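Long-range contacts in hypothetical protein AF1704 (Archaeoglobus fulgidus, PDB 1ZBM), which probably catalyses the conversion of cyclic dehypoxanthine futalosine into 1,4-dihydroxy-6-naphthoate, a step of menaquinone biosynthesis: residues A[55-60]-A[187-192]; A[76-81]-A[183-188]. All blocks are in the same frame, centred on the assembly; numbering follows the deposited sequence.

Contact 1: residues A[55-60]-A[187-192]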
loop_
_atom_site.group_PDB
_atom_site.type_symbol
_atom_site.label_atom_id
_atom_site.label_comp_id
_atom_site.label_asym_id
_atom_site.label_seq_id
_atom_site.Cartn_x
_atom_site.Cartn_y
_atom_site.Cartn_z
ATOM N N PHE A 55 -9.036 13.084 -2.612
ATOM C CA PHE A 55 -9.864 13.697 -3.650
ATOM C C PHE A 55 -10.134 15.162 -3.337
ATOM O O PHE A 55 -10.700 15.877 -4.154
ATOM C CB PHE A 55 -11.187 12.940 -3.775
ATOM C CG PHE A 55 -11.078 11.671 -4.559
ATOM C CD1 PHE A 55 -11.126 11.690 -5.954
ATOM C CD2 PHE A 55 -10.880 10.458 -3.906
ATOM C CE1 PHE A 55 -10.968 10.513 -6.685
ATOM C CE2 PHE A 55 -10.721 9.278 -4.622
ATOM C CZ PHE A 55 -10.768 9.300 -6.013
ATOM N N ASN A 56 -9.734 15.586 -2.145
ATOM C CA ASN A 56 -9.906 16.957 -1.720
ATOM C C ASN A 56 -8.534 17.637 -1.526
ATOM O O ASN A 56 -8.452 18.808 -1.138
ATOM C CB ASN A 56 -10.722 17.007 -0.420
ATOM C CG ASN A 56 -12.162 16.517 -0.600
ATOM O OD1 ASN A 56 -12.996 17.196 -1.206
ATOM N ND2 ASN A 56 -12.453 15.331 -0.076
ATOM N N ALA A 57 -7.458 16.906 -1.810
ATOM C CA ALA A 57 -6.098 17.441 -1.663
ATOM C C ALA A 57 -5.922 17.938 -0.234
ATOM O O ALA A 57 -5.426 19.042 0.004
ATOM C CB ALA A 57 -5.862 18.578 -2.650
ATOM N N GLU A 58 -6.335 17.095 0.708
ATOM C CA GLU A 58 -6.281 17.405 2.126
ATOM C C GLU A 58 -4.879 17.599 2.686
ATOM O O GLU A 58 -4.601 18.602 3.338
ATOM C CB GLU A 58 -6.985 16.301 2.910
ATOM C CG GLU A 58 -7.170 16.619 4.384
ATOM C CD GLU A 58 -8.561 17.133 4.699
ATOM O OE1 GLU A 58 -9.485 16.294 4.849
ATOM O OE2 GLU A 58 -8.742 18.375 4.780
ATOM N N TYR A 59 -3.992 16.642 2.447
ATOM C CA TYR A 59 -2.642 16.748 2.987
ATOM C C TYR A 59 -1.588 17.113 1.947
ATOM O O TYR A 59 -1.789 16.933 0.744
ATOM C CB TYR A 59 -2.259 15.432 3.669
ATOM C CG TYR A 59 -3.327 14.900 4.593
ATOM C CD1 TYR A 59 -3.682 15.584 5.756
ATOM C CD2 TYR A 59 -3.993 13.716 4.300
ATOM C CE1 TYR A 59 -4.679 15.093 6.602
ATOM C CE2 TYR A 59 -4.983 13.221 5.134
ATOM C CZ TYR A 59 -5.325 13.905 6.278
ATOM O OH TYR A 59 -6.315 13.401 7.095
ATOM N N GLU A 60 -0.467 17.643 2.425
ATOM C CA GLU A 60 0.636 18.005 1.547
ATOM C C GLU A 60 1.281 16.735 1.013
ATOM O O GLU A 60 1.642 16.662 -0.156
ATOM C CB GLU A 60 1.694 18.812 2.301
ATOM C CG GLU A 60 1.378 20.278 2.468
ATOM C CD GLU A 60 0.476 20.580 3.649
ATOM O OE1 GLU A 60 0.176 19.661 4.449
ATOM O OE2 GLU A 60 0.079 21.758 3.778
ATOM N N ALA A 187 2.524 10.122 -2.305
ATOM C CA ALA A 187 2.091 11.215 -3.156
ATOM C C ALA A 187 2.281 12.593 -2.516
ATOM O O ALA A 187 1.952 12.796 -1.341
ATOM C CB ALA A 187 0.626 11.009 -3.521
ATOM N N ILE A 188 2.802 13.539 -3.297
ATOM C CA ILE A 188 3.021 14.899 -2.809
ATOM C C ILE A 188 2.253 15.915 -3.664
ATOM O O ILE A 188 2.360 15.914 -4.887
ATOM C CB ILE A 188 4.552 15.248 -2.761
ATOM C CG1 ILE A 188 4.765 16.666 -2.218
ATOM C CG2 ILE A 188 5.171 15.115 -4.125
ATOM C CD1 ILE A 188 6.210 16.960 -1.887
ATOM N N ARG A 189 1.476 16.770 -2.995
ATOM C CA ARG A 189 0.651 17.777 -3.653
ATOM C C ARG A 189 1.507 18.587 -4.627
ATOM O O ARG A 189 2.668 18.875 -4.346
ATOM C CB ARG A 189 -0.018 18.676 -2.591
ATOM C CG ARG A 189 -1.435 19.171 -2.955
ATOM C CD ARG A 189 -2.255 19.643 -1.733
ATOM N NE ARG A 189 -1.677 20.818 -1.083
ATOM C CZ ARG A 189 -1.968 21.220 0.155
ATOM N NH1 ARG A 189 -2.841 20.544 0.898
ATOM N NH2 ARG A 189 -1.367 22.295 0.656
ATOM N N ARG A 190 0.948 18.945 -5.778
ATOM C CA ARG A 190 1.719 19.675 -6.776
ATOM C C ARG A 190 1.921 21.163 -6.502
ATOM O O ARG A 190 2.763 21.799 -7.140
ATOM C CB ARG A 190 1.078 19.490 -8.156
ATOM C CG ARG A 190 1.121 18.057 -8.700
ATOM C CD ARG A 190 0.292 17.943 -9.978
ATOM N NE ARG A 190 0.234 16.587 -10.518
ATOM C CZ ARG A 190 1.230 15.993 -11.166
ATOM N NH1 ARG A 190 2.376 16.629 -11.363
ATOM N NH2 ARG A 190 1.068 14.760 -11.628
ATOM N N ASP A 191 1.167 21.722 -5.557
ATOM C CA ASP A 191 1.285 23.149 -5.241
ATOM C C ASP A 191 2.404 23.498 -4.254
ATOM O O ASP A 191 2.590 24.670 -3.910
ATOM C CB ASP A 191 -0.035 23.678 -4.681
ATOM C CG ASP A 191 -0.293 23.199 -3.274
ATOM O OD1 ASP A 191 -0.528 21.991 -3.089
ATOM O OD2 ASP A 191 -0.240 24.030 -2.344
ATOM N N LEU A 192 3.142 22.496 -3.789
ATOM C CA LEU A 192 4.236 22.738 -2.849
ATOM C C LEU A 192 5.472 23.187 -3.610
ATOM O O LEU A 192 5.703 22.752 -4.737
ATOM C CB LEU A 192 4.562 21.465 -2.076
ATOM C CG LEU A 192 3.398 20.824 -1.321
ATOM C CD1 LEU A 192 3.909 19.601 -0.581
ATOM C CD2 LEU A 192 2.789 21.835 -0.342
#

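Contact 2: residues A[76-81]-A[183-188]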
loop_
_atom_site.group_PDB
_atom_site.type_symbol
_atom_site.label_atom_id
_atom_site.label_comp_id
_atom_site.label_asym_id
_atom_site.label_seq_id
_atom_site.Cartn_x
_atom_site.Cartn_y
_atom_site.Cartn_z
ATOM N N TYR A 76 -1.863 15.804 -7.461
ATOM C CA TYR A 76 -0.761 15.104 -6.815
ATOM C C TYR A 76 0.210 14.482 -7.806
ATOM O O TYR A 76 -0.172 14.161 -8.928
ATOM C CB TYR A 76 -1.321 13.986 -5.930
ATOM C CG TYR A 76 -1.906 14.432 -4.603
ATOM C CD1 TYR A 76 -1.077 14.748 -3.526
ATOM C CD2 TYR A 76 -3.287 14.534 -4.426
ATOM C CE1 TYR A 76 -1.603 15.155 -2.303
ATOM C CE2 TYR A 76 -3.826 14.941 -3.210
ATOM C CZ TYR A 76 -2.977 15.252 -2.151
ATOM O OH TYR A 76 -3.498 15.685 -0.963
ATOM N N ARG A 77 1.465 14.320 -7.402
ATOM C CA ARG A 77 2.437 13.649 -8.260
ATOM C C ARG A 77 3.105 12.579 -7.407
ATOM O O ARG A 77 3.133 12.683 -6.179
ATOM C CB ARG A 77 3.484 14.610 -8.814
ATOM C CG ARG A 77 4.600 14.970 -7.876
ATOM C CD ARG A 77 5.658 15.752 -8.630
ATOM N NE ARG A 77 6.653 16.325 -7.736
ATOM C CZ ARG A 77 7.583 15.622 -7.099
ATOM N NH1 ARG A 77 7.652 14.302 -7.256
ATOM N NH2 ARG A 77 8.452 16.246 -6.312
ATOM N N ILE A 78 3.632 11.547 -8.054
ATOM C CA ILE A 78 4.267 10.459 -7.333
ATOM C C ILE A 78 5.635 10.836 -6.802
ATOM O O ILE A 78 6.478 11.350 -7.535
ATOM C CB ILE A 78 4.421 9.217 -8.216
ATOM C CG1 ILE A 78 3.067 8.853 -8.836
ATOM C CG2 ILE A 78 4.924 8.054 -7.368
ATOM C CD1 ILE A 78 3.173 7.916 -10.028
ATOM N N LEU A 79 5.853 10.595 -5.513
ATOM C CA LEU A 79 7.150 10.903 -4.903
ATOM C C LEU A 79 8.095 9.729 -5.177
ATOM O O LEU A 79 7.699 8.573 -5.081
ATOM C CB LEU A 79 6.968 11.120 -3.406
ATOM C CG LEU A 79 8.122 11.810 -2.704
ATOM C CD1 LEU A 79 8.210 13.285 -3.124
ATOM C CD2 LEU A 79 7.882 11.702 -1.192
ATOM N N SER A 80 9.345 10.010 -5.510
ATOM C CA SER A 80 10.270 8.923 -5.823
ATOM C C SER A 80 10.459 7.902 -4.699
ATOM O O SER A 80 10.773 6.749 -4.968
ATOM C CB SER A 80 11.622 9.495 -6.238
ATOM O OG SER A 80 11.457 10.377 -7.357
ATOM N N ALA A 81 10.235 8.316 -3.455
ATOM C CA ALA A 81 10.395 7.435 -2.306
ATOM C C ALA A 81 9.103 7.210 -1.524
ATOM O O ALA A 81 8.274 8.116 -1.387
ATOM C CB ALA A 81 11.459 8.002 -1.372
ATOM N N LEU A 183 1.947 -1.148 -5.706
ATOM C CA LEU A 183 0.771 -1.264 -4.837
ATOM C C LEU A 183 0.403 0.033 -4.124
ATOM O O LEU A 183 -0.672 0.585 -4.350
ATOM C CB LEU A 183 0.990 -2.369 -3.807
ATOM C CG LEU A 183 1.167 -3.763 -4.396
ATOM C CD1 LEU A 183 1.699 -4.684 -3.329
ATOM C CD2 LEU A 183 -0.170 -4.267 -4.952
ATOM N N GLY A 184 1.291 0.495 -3.250
ATOM C CA GLY A 184 1.051 1.725 -2.526
ATOM C C GLY A 184 2.069 2.749 -2.977
ATOM O O GLY A 184 3.193 2.391 -3.324
ATOM N N LEU A 185 1.696 4.020 -2.980
ATOM C CA LEU A 185 2.622 5.061 -3.414
ATOM C C LEU A 185 2.664 6.243 -2.453
ATOM O O LEU A 185 1.730 6.481 -1.686
ATOM C CB LEU A 185 2.202 5.581 -4.790
ATOM C CG LEU A 185 2.008 4.618 -5.960
ATOM C CD1 LEU A 185 1.293 5.358 -7.081
ATOM C CD2 LEU A 185 3.343 4.072 -6.438
ATOM N N ASN A 186 3.753 6.991 -2.497
ATOM C CA ASN A 186 3.820 8.175 -1.675
ATOM C C ASN A 186 3.518 9.308 -2.646
ATOM O O ASN A 186 4.160 9.427 -3.682
ATOM C CB ASN A 186 5.198 8.356 -1.042
ATOM C CG ASN A 186 5.115 8.516 0.460
ATOM O OD1 ASN A 186 6.017 9.069 1.097
ATOM N ND2 ASN A 186 4.027 8.026 1.039
ATOM N N ALA A 187 2.524 10.122 -2.305
ATOM C CA ALA A 187 2.091 11.215 -3.156
ATOM C C ALA A 187 2.281 12.593 -2.516
ATOM O O ALA A 187 1.952 12.796 -1.341
ATOM C CB ALA A 187 0.626 11.009 -3.521
ATOM N N ILE A 188 2.802 13.539 -3.297
ATOM C CA ILE A 188 3.021 14.899 -2.809
ATOM C C ILE A 188 2.253 15.915 -3.664
ATOM O O ILE A 188 2.360 15.914 -4.887
ATOM C CB ILE A 188 4.552 15.248 -2.761
ATOM C CG1 ILE A 188 4.765 16.666 -2.218
ATOM C CG2 ILE A 188 5.171 15.115 -4.125
ATOM C CD1 ILE A 188 6.210 16.960 -1.887
HETATM O O HOH W 1 6.051 6.718 -3.915
#

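Contact 1: residues A[55-60]-A[187-192]
A salt-bridge network of E60, R189 and D191 joins the loop between helix 47-53 and strand 61-65 to the end of strand 181-189, where a type I turn from R189 to L192 begins. One backbone hydrogen bond joins the segments: R189 N donates to E60 O at 2.8 Å, nearly straight at 173°. R189 then reaches across the loop, its chain bent at chi3 (64°). R189 NH1 donates to A57 O at 3.1 Å, with a bent N-H...O angle of 137° and the oxygen tilted from the guanidinium plane. R189 NE donates to D191 OD1 at 2.6 Å in a salt bridge made within the turn, approaching the carboxylate on its syn side, with OD1 close to the guanidinium plane. E60 CG lies over one face of the R189 guanidinium, toward its rim, while E60 OE2 forms a salt bridge with R189 NH2 at 3.5 Å; E60 OE1 is hydrogen-bonded to R13 N. L192 CD2 packs on E60 CG at 3.5 Å, the two side chains crossing at about a right angle. An alanine in place of R189 would probably leave A57 O without this donor and the carboxylates of E60 and D191 without the cation between them. With E60 OE2 and D191 OD2 6.5 Å apart, the arginine charge is likely to offset repulsion between the two acids.

Contact 2: residues A[76-81]-A[183-188]
R77 and I188 form an antiparallel hydrogen-bonded pair, and I78 and A187 the non-hydrogen-bonded pair that follows, between strand segments whose directions differ by 138°. Three backbone bonds fix this register. R77 N donates to I188 O from above the carbonyl plane, whereas I188 N meets R77 O at 3.0 Å and almost in line with the carbonyl. L79 N donates to N186 O at 2.8 Å. Beyond it one water extends the pairing, accepting from N186 N and donating to L79 O, at 2.7 Å from each.

I188 CG2 serves two side chains: it lies 3.9 Å above the centre of the R77 guanidinium, a methyl over a charged plane, and makes an apolar contact with L79 CD1 at 3.7 Å. R77 CG lies between its backbone N and carbonyl carbon (chi1 80°), and from there the chain runs extended to NE, side by side with I188; R77 NH2 is hydrogen-bonded to Q197 OE1. On the other face, I78 CG1 makes an apolar contact with L185 CD1 at 4.3 Å. The Y76 ring turns its edge to the backbone, CD1 lying 3.5 Å from I188 C.

Strand 76-86 is outermost in its five-stranded mixed sheet, and 181-189 separates it from 61-65. Helix 194-213 covers the L79 and N186 side through F200 and M204, while Y69 of helix 66-69 touches I78 and L185.

Both contacts use strand 181-189 and share A187 and I188; their centres are about 11 Å apart. Contact 2 pairs that strand with its neighbour 76-86, and contact 1 ties its end to the loop leading into 61-65, the strand on its other flank. Y76 connects them directly: its OH is 2.7 Å from Y59 O, a probable hydrogen bond, and its CD1 is 3.3 Å from R189 N. Contact 2 lies closer to the predicted substrate site, the L185 side chain being about 7 Å from that of T114, against about 12 Å for A187 in contact 1. L183 O also accepts a hydrogen bond from T114 OG1, linking this strand to that site.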